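Local structure of DUF1436 domain-containing protein (Neisseria meningitidis, 2GKP) at residues 20-26 with 41-47; 28-34 with 64-70. The protein is of unproven function but is probably an immunity protein that neutralises a toxin of contact-dependent growth inhibition. The contacts are given in a common frame with arbitrary orientation. Where two conformers were deposited one is given. Numbering follows the deposited sequence.

Contact 1: 20-26 with 41-47; sequences ERALIIQ and PPHILPL
Residues 23-26 and 43-45 are extended and run antiparallel, their axes 4.7 Å apart at 155°. Leu23 faces Leu45 and Ile25 faces His43 in hydrogen-bonded pairs; between them Ile24 and Ile44 form a non-hydrogen-bonded pair with CA atoms 4.7 Å apart. Four backbone hydrogen bonds, each 2.9 Å, hold the register: Leu23 N to Leu45 O, Leu45 N to Leu23 O, Ile25 N to His43 O and His43 N to Ile25 O. Leu23, Ile25, His43 and Leu45 share one face, where Ile25 packs on helix 51-63. Leu23 (chi1 m, chi2 t) sets CB 4.1 Å from Leu45 CB and CD2 3.6 Å from Leu47 CD2, as Leu47 (m, t) folds back. On the face turned to helix 81-99, Ile24 CG2 lies 3.6 Å from Pro42 CB and Ala22 CB 3.8 Å from Ile44 CG2. Gln26 brings OE1 to 3.6 Å from Pro42 CG, while its NE2 is hydrogen-bonded to Tyr40 O. This is the open end of an antiparallel beta hairpin, strands 23-30 and 34-45, with helices on both faces.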
loop_
_atom_site.group_PDB
_atom_site.type_symbol
_atom_site.label_atom_id
_atom_site.label_comp_id
_atom_site.label_asym_id
_atom_site.label_seq_id
_atom_site.Cartn_x
_atom_site.Cartn_y
_atom_site.Cartn_z
ATOM N N GLU A 20 -14.311 2.296 6.320
ATOM C CA GLU A 20 -14.974 3.192 7.254
ATOM C C GLU A 20 -14.387 3.150 8.664
ATOM O O GLU A 20 -14.823 3.929 9.529
ATOM C CB GLU A 20 -16.500 2.935 7.304
ATOM C CG GLU A 20 -16.952 1.665 8.065
ATOM C CD GLU A 20 -16.690 0.358 7.346
ATOM O OE1 GLU A 20 -16.294 0.372 6.144
ATOM O OE2 GLU A 20 -16.924 -0.685 8.006
ATOM N N ARG A 21 -13.424 2.254 8.920
ATOM C CA ARG A 21 -12.814 2.201 10.269
ATOM C C ARG A 21 -11.361 2.630 10.334
ATOM O O ARG A 21 -10.900 2.961 11.407
ATOM C CB ARG A 21 -12.970 0.845 10.891
ATOM C CG ARG A 21 -14.428 0.509 11.205
ATOM C CD ARG A 21 -14.562 -0.790 12.005
ATOM N NE ARG A 21 -15.991 -1.154 11.987
ATOM C CZ ARG A 21 -16.503 -2.350 12.278
ATOM N NH1 ARG A 21 -15.727 -3.317 12.751
ATOM N NH2 ARG A 21 -17.808 -2.540 12.085
ATOM N N ALA A 22 -10.623 2.580 9.215
ATOM C CA ALA A 22 -9.196 2.801 9.308
ATOM C C ALA A 22 -8.561 3.115 7.992
ATOM O O ALA A 22 -9.076 2.741 6.921
ATOM C CB ALA A 22 -8.515 1.545 9.872
ATOM N N LEU A 23 -7.400 3.754 8.096
ATOM C CA LEU A 23 -6.373 3.755 7.033
ATOM C C LEU A 23 -5.370 2.629 7.320
ATOM O O LEU A 23 -5.089 2.367 8.486
ATOM C CB LEU A 23 -5.622 5.094 6.990
ATOM C CG LEU A 23 -6.470 6.358 7.114
ATOM C CD1 LEU A 23 -5.568 7.590 7.100
ATOM C CD2 LEU A 23 -7.477 6.424 5.967
ATOM N N ILE A 24 -4.888 1.947 6.274
ATOM C CA ILE A 24 -4.041 0.771 6.439
ATOM C C ILE A 24 -2.894 0.941 5.449
ATOM O O ILE A 24 -3.083 0.870 4.239
ATOM C CB ILE A 24 -4.840 -0.529 6.177
ATOM C CG1 ILE A 24 -6.147 -0.552 6.999
ATOM C CG2 ILE A 24 -3.938 -1.725 6.492
ATOM C CD1 ILE A 24 -7.304 -1.170 6.302
ATOM N N ILE A 25 -1.690 1.205 5.972
ATOM C CA ILE A 25 -0.544 1.509 5.121
ATOM C C ILE A 25 0.361 0.281 5.123
ATOM O O ILE A 25 0.645 -0.315 6.175
ATOM C CB ILE A 25 0.239 2.716 5.657
ATOM C CG1 ILE A 25 -0.614 3.978 5.688
ATOM C CG2 ILE A 25 1.503 2.917 4.836
ATOM C CD1 ILE A 25 -1.438 4.172 4.578
ATOM N N GLN A 26 0.803 -0.114 3.938
ATOM C CA GLN A 26 1.511 -1.369 3.814
ATOM C C GLN A 26 2.722 -1.256 2.892
ATOM O O GLN A 26 2.588 -0.806 1.757
ATOM C CB GLN A 26 0.507 -2.388 3.208
ATOM C CG GLN A 26 1.019 -3.786 2.928
ATOM C CD GLN A 26 1.365 -4.487 4.214
ATOM O OE1 GLN A 26 0.529 -4.596 5.123
ATOM N NE2 GLN A 26 2.581 -4.973 4.295
ATOM N N PRO A 41 4.192 -5.658 9.047
ATOM C CA PRO A 41 2.769 -5.649 9.383
ATOM C C PRO A 41 2.112 -4.372 8.887
ATOM O O PRO A 41 2.800 -3.372 8.707
ATOM C CB PRO A 41 2.766 -5.681 10.919
ATOM C CG PRO A 41 4.040 -5.067 11.296
ATOM C CD PRO A 41 5.032 -5.496 10.247
ATOM N N PRO A 42 0.791 -4.414 8.669
ATOM C CA PRO A 42 0.134 -3.197 8.273
ATOM C C PRO A 42 0.205 -2.151 9.391
ATOM O O PRO A 42 0.171 -2.490 10.572
ATOM C CB PRO A 42 -1.334 -3.621 8.129
ATOM C CG PRO A 42 -1.387 -5.000 8.086
ATOM C CD PRO A 42 -0.176 -5.517 8.818
ATOM N N HIS A 43 0.280 -0.891 9.001
ATOM C CA HIS A 43 0.209 0.207 9.945
ATOM C C HIS A 43 -1.186 0.802 9.906
ATOM O O HIS A 43 -1.584 1.327 8.866
ATOM C CB HIS A 43 1.233 1.260 9.535
ATOM C CG HIS A 43 1.653 2.165 10.637
ATOM N ND1 HIS A 43 0.776 2.960 11.342
ATOM C CD2 HIS A 43 2.888 2.444 11.120
ATOM C CE1 HIS A 43 1.448 3.672 12.228
ATOM N NE2 HIS A 43 2.730 3.369 12.120
ATOM N N ILE A 44 -1.924 0.687 11.010
ATOM C CA ILE A 44 -3.295 1.155 11.063
ATOM C C ILE A 44 -3.362 2.552 11.638
ATOM O O ILE A 44 -2.684 2.828 12.613
ATOM C CB ILE A 44 -4.158 0.187 11.929
ATOM C CG1 ILE A 44 -4.203 -1.179 11.223
ATOM C CG2 ILE A 44 -5.567 0.794 12.228
ATOM C CD1 ILE A 44 -4.869 -2.283 12.024
ATOM N N LEU A 45 -4.156 3.419 11.013
ATOM C CA LEU A 45 -4.266 4.810 11.445
ATOM C C LEU A 45 -5.719 5.255 11.447
ATOM O O LEU A 45 -6.529 4.700 10.728
ATOM C CB LEU A 45 -3.541 5.762 10.468
ATOM C CG LEU A 45 -2.014 5.661 10.405
ATOM C CD1 LEU A 45 -1.505 6.522 9.277
ATOM C CD2 LEU A 45 -1.398 6.146 11.723
ATOM N N PRO A 46 -6.062 6.257 12.284
ATOM C CA PRO A 46 -7.407 6.848 12.209
ATOM C C PRO A 46 -7.629 7.611 10.916
ATOM O O PRO A 46 -6.678 8.068 10.272
ATOM C CB PRO A 46 -7.473 7.785 13.419
ATOM C CG PRO A 46 -5.985 8.144 13.634
ATOM C CD PRO A 46 -5.204 6.873 13.311
ATOM N N LEU A 47 -8.889 7.767 10.546
ATOM C CA LEU A 47 -9.195 8.333 9.211
ATOM C C LEU A 47 -8.793 9.782 9.032
ATOM O O LEU A 47 -8.527 10.205 7.914
ATOM C CB LEU A 47 -10.674 8.190 8.917
ATOM C CG LEU A 47 -11.252 6.793 8.845
ATOM C CD1 LEU A 47 -12.735 6.849 8.499
ATOM C CD2 LEU A 47 -10.519 5.991 7.824
#

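Contact 2: 28-34 with 64-70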
loop_
_atom_site.group_PDB
_atom_site.type_symbol
_atom_site.label_atom_id
_atom_site.label_comp_id
_atom_site.label_asym_id
_atom_site.label_seq_id
_atom_site.Cartn_x
_atom_site.Cartn_y
_atom_site.Cartn_z
ATOM N N TRP A 28 5.086 -2.779 0.099
ATOM C CA TRP A 28 5.036 -3.786 -0.971
ATOM C C TRP A 28 6.471 -4.147 -1.364
ATOM O O TRP A 28 7.400 -3.332 -1.208
ATOM C CB TRP A 28 4.332 -3.168 -2.183
ATOM C CG TRP A 28 2.849 -3.036 -2.088
ATOM C CD1 TRP A 28 2.086 -2.865 -0.944
ATOM C CD2 TRP A 28 1.945 -2.978 -3.178
ATOM N NE1 TRP A 28 0.747 -2.753 -1.277
ATOM C CE2 TRP A 28 0.636 -2.809 -2.637
ATOM C CE3 TRP A 28 2.099 -3.091 -4.567
ATOM C CZ2 TRP A 28 -0.497 -2.759 -3.441
ATOM C CZ3 TRP A 28 0.957 -3.013 -5.369
ATOM C CH2 TRP A 28 -0.318 -2.852 -4.795
ATOM N N SER A 29 6.654 -5.362 -1.894
ATOM C CA SER A 29 7.966 -5.811 -2.343
ATOM C C SER A 29 7.781 -6.643 -3.598
ATOM O O SER A 29 6.644 -6.916 -4.022
ATOM C CB SER A 29 8.635 -6.669 -1.253
ATOM O OG SER A 29 8.882 -5.878 -0.086
ATOM N N GLY A 30 8.908 -7.078 -4.180
ATOM C CA GLY A 30 8.801 -7.899 -5.380
ATOM C C GLY A 30 10.013 -7.769 -6.255
ATOM O O GLY A 30 11.085 -7.335 -5.807
ATOM N N PHE A 31 9.850 -8.194 -7.511
ATOM C CA PHE A 31 10.842 -7.971 -8.542
ATOM C C PHE A 31 10.029 -7.952 -9.835
ATOM O O PHE A 31 9.250 -8.881 -10.097
ATOM C CB PHE A 31 11.890 -9.108 -8.624
ATOM C CG PHE A 31 12.696 -9.035 -9.879
ATOM C CD1 PHE A 31 13.749 -8.114 -9.983
ATOM C CD2 PHE A 31 12.343 -9.812 -11.001
ATOM C CE1 PHE A 31 14.444 -7.946 -11.176
ATOM C CE2 PHE A 31 13.030 -9.661 -12.191
ATOM C CZ PHE A 31 14.096 -8.761 -12.290
ATOM N N GLY A 32 10.202 -6.889 -10.621
ATOM C CA GLY A 32 9.441 -6.733 -11.855
ATOM C C GLY A 32 8.044 -6.235 -11.611
ATOM O O GLY A 32 7.635 -5.216 -12.157
ATOM N N ARG A 33 7.292 -6.980 -10.803
ATOM C CA ARG A 33 5.996 -6.540 -10.302
ATOM C C ARG A 33 6.013 -6.650 -8.778
ATOM O O ARG A 33 6.730 -7.514 -8.204
ATOM C CB ARG A 33 4.840 -7.379 -10.883
ATOM C CG ARG A 33 4.763 -7.356 -12.404
ATOM C CD ARG A 33 3.569 -8.147 -12.958
ATOM N NE ARG A 33 2.344 -7.347 -12.967
ATOM C CZ ARG A 33 1.951 -6.541 -13.956
ATOM N NH1 ARG A 33 0.774 -5.904 -13.859
ATOM N NH2 ARG A 33 2.712 -6.323 -15.030
ATOM N N TYR A 34 5.199 -5.794 -8.141
ATOM C CA TYR A 34 5.193 -5.698 -6.687
ATOM C C TYR A 34 3.837 -6.015 -6.076
ATOM O O TYR A 34 2.786 -5.943 -6.741
ATOM C CB TYR A 34 5.672 -4.303 -6.258
ATOM C CG TYR A 34 7.136 -4.100 -6.547
ATOM C CD1 TYR A 34 8.051 -4.068 -5.502
ATOM C CD2 TYR A 34 7.624 -3.991 -7.849
ATOM C CE1 TYR A 34 9.403 -3.882 -5.749
ATOM C CE2 TYR A 34 9.001 -3.819 -8.087
ATOM C CZ TYR A 34 9.868 -3.770 -7.040
ATOM O OH TYR A 34 11.234 -3.590 -7.271
ATOM N N ASN A 64 10.984 0.443 3.421
ATOM C CA ASN A 64 11.116 -0.986 3.674
ATOM C C ASN A 64 10.820 -1.882 2.461
ATOM O O ASN A 64 10.955 -3.096 2.542
ATOM C CB ASN A 64 10.206 -1.428 4.828
ATOM C CG ASN A 64 10.732 -1.013 6.164
ATOM O OD1 ASN A 64 11.940 -0.916 6.346
ATOM N ND2 ASN A 64 9.846 -0.787 7.117
ATOM N N SER A 65 10.416 -1.279 1.343
ATOM C CA SER A 65 10.091 -2.052 0.143
ATOM C C SER A 65 11.292 -2.846 -0.371
ATOM O O SER A 65 12.345 -2.252 -0.672
ATOM C CB SER A 65 9.574 -1.090 -0.928
ATOM O OG SER A 65 9.317 -1.758 -2.167
ATOM N N ARG A 66 11.118 -4.162 -0.525
ATOM C CA ARG A 66 12.247 -5.012 -0.927
ATOM C C ARG A 66 12.186 -5.282 -2.435
ATOM O O ARG A 66 11.100 -5.543 -3.003
ATOM C CB ARG A 66 12.258 -6.340 -0.164
ATOM C CG ARG A 66 12.460 -6.196 1.315
ATOM C CD ARG A 66 12.518 -7.584 2.021
ATOM N NE ARG A 66 11.263 -8.339 2.032
ATOM C CZ ARG A 66 11.165 -9.657 2.218
ATOM N NH1 ARG A 66 12.255 -10.422 2.357
ATOM N NH2 ARG A 66 9.987 -10.256 2.250
ATOM N N THR A 67 13.345 -5.217 -3.092
ATOM C CA THR A 67 13.455 -5.676 -4.477
ATOM C C THR A 67 14.323 -6.921 -4.472
ATOM O O THR A 67 15.474 -6.887 -4.012
ATOM C CB THR A 67 14.098 -4.601 -5.378
ATOM O OG1 THR A 67 13.235 -3.464 -5.454
ATOM C CG2 THR A 67 14.334 -5.132 -6.799
ATOM N N PHE A 68 13.729 -8.016 -4.920
ATOM C CA PHE A 68 14.473 -9.299 -4.956
ATOM C C PHE A 68 15.309 -9.423 -6.210
ATOM O O PHE A 68 15.058 -8.739 -7.182
ATOM C CB PHE A 68 13.523 -10.493 -4.832
ATOM C CG PHE A 68 12.544 -10.349 -3.716
ATOM C CD1 PHE A 68 13.007 -10.172 -2.419
ATOM C CD2 PHE A 68 11.180 -10.362 -3.956
ATOM C CE1 PHE A 68 12.121 -10.009 -1.375
ATOM C CE2 PHE A 68 10.289 -10.180 -2.921
ATOM C CZ PHE A 68 10.758 -10.002 -1.634
ATOM N N VAL A 69 16.318 -10.302 -6.160
ATOM C CA VAL A 69 16.978 -10.820 -7.350
ATOM C C VAL A 69 16.079 -11.955 -7.841
ATOM O O VAL A 69 15.666 -12.815 -7.069
ATOM C CB VAL A 69 18.394 -11.321 -6.979
ATOM C CG1 VAL A 69 18.986 -12.182 -8.127
ATOM C CG2 VAL A 69 19.272 -10.121 -6.651
ATOM N N TYR A 70 15.731 -11.936 -9.123
ATOM C CA TYR A 70 14.842 -12.945 -9.685
ATOM C C TYR A 70 15.349 -14.372 -9.396
ATOM O O TYR A 70 16.538 -14.670 -9.563
ATOM C CB TYR A 70 14.734 -12.752 -11.205
ATOM C CG TYR A 70 13.811 -13.770 -11.841
ATOM C CD1 TYR A 70 12.425 -13.652 -11.709
ATOM C CD2 TYR A 70 14.325 -14.836 -12.595
ATOM C CE1 TYR A 70 11.557 -14.560 -12.299
ATOM C CE2 TYR A 70 13.468 -15.746 -13.162
ATOM C CZ TYR A 70 12.094 -15.597 -13.038
ATOM O OH TYR A 70 11.244 -16.526 -13.606
#
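Phe31 turns a ring face to Tyr70, whose CB sits 4.1 Å from the centroid of the Phe31 ring in an off-centre CH-pi contact, and the two rings meet obliquely at 49°. Behind the ring, Phe31 CB and Phe68 CB are 4.4 Å apart. The backbones are bridged once, at Gly30 and Thr67, by Gly30 N to Arg66 O and Phe68 N to Gly30 O, both 2.9 Å. Gly30, at phi 153°, occupies a conformation in which a CB would collide with Arg33 O. Toward Trp28 serine hydroxyls replace the backbone pairing. Arg66 N donates to Ser29 OG at 2.9 Å, and Ser65 OG to Trp28 O at 2.7 Å. Asp37 ties these elements together: its OD2 is hydrogen-bonded to Ser29 OG and forms a salt bridge with Arg66 NE. Across the turn, Tyr34 OH lies 2.7 Å from Thr67 OG1, at the edge of the tyrosine ring, which stacks on Trp13. The Phe68 ring touches Ser29, CZ 4.0 Å from Ser29 CB, and also meets the ring of Phe78 of helix 73-79. The arrangement is a connecting loop, between helices 51-63 and 73-79, laid along the tip of a beta hairpin through a single isolated bridge.

Overall arrangement
From the N terminus, strand 11-18 turns back into strand 23-30, which serves both contacts: residues 20-26, the turn and strand start, enter contact 1 and residues 28-34, at its end and round the turn, enter contact 2. Strand 34-45 then returns along it, and contact 1 closes this hairpin at the open end. The chain goes on through helix 51-63 and returns to the hairpin tip, where contact 2 closes a longer loop. The segments alternate along the chain, so the two loops cross. With centres about 22 Å apart, on opposite sides of the chain's centre, the contacts secure both ends of one hairpin: contact 1 within the sheet, contact 2 to the loop before helix 73-79.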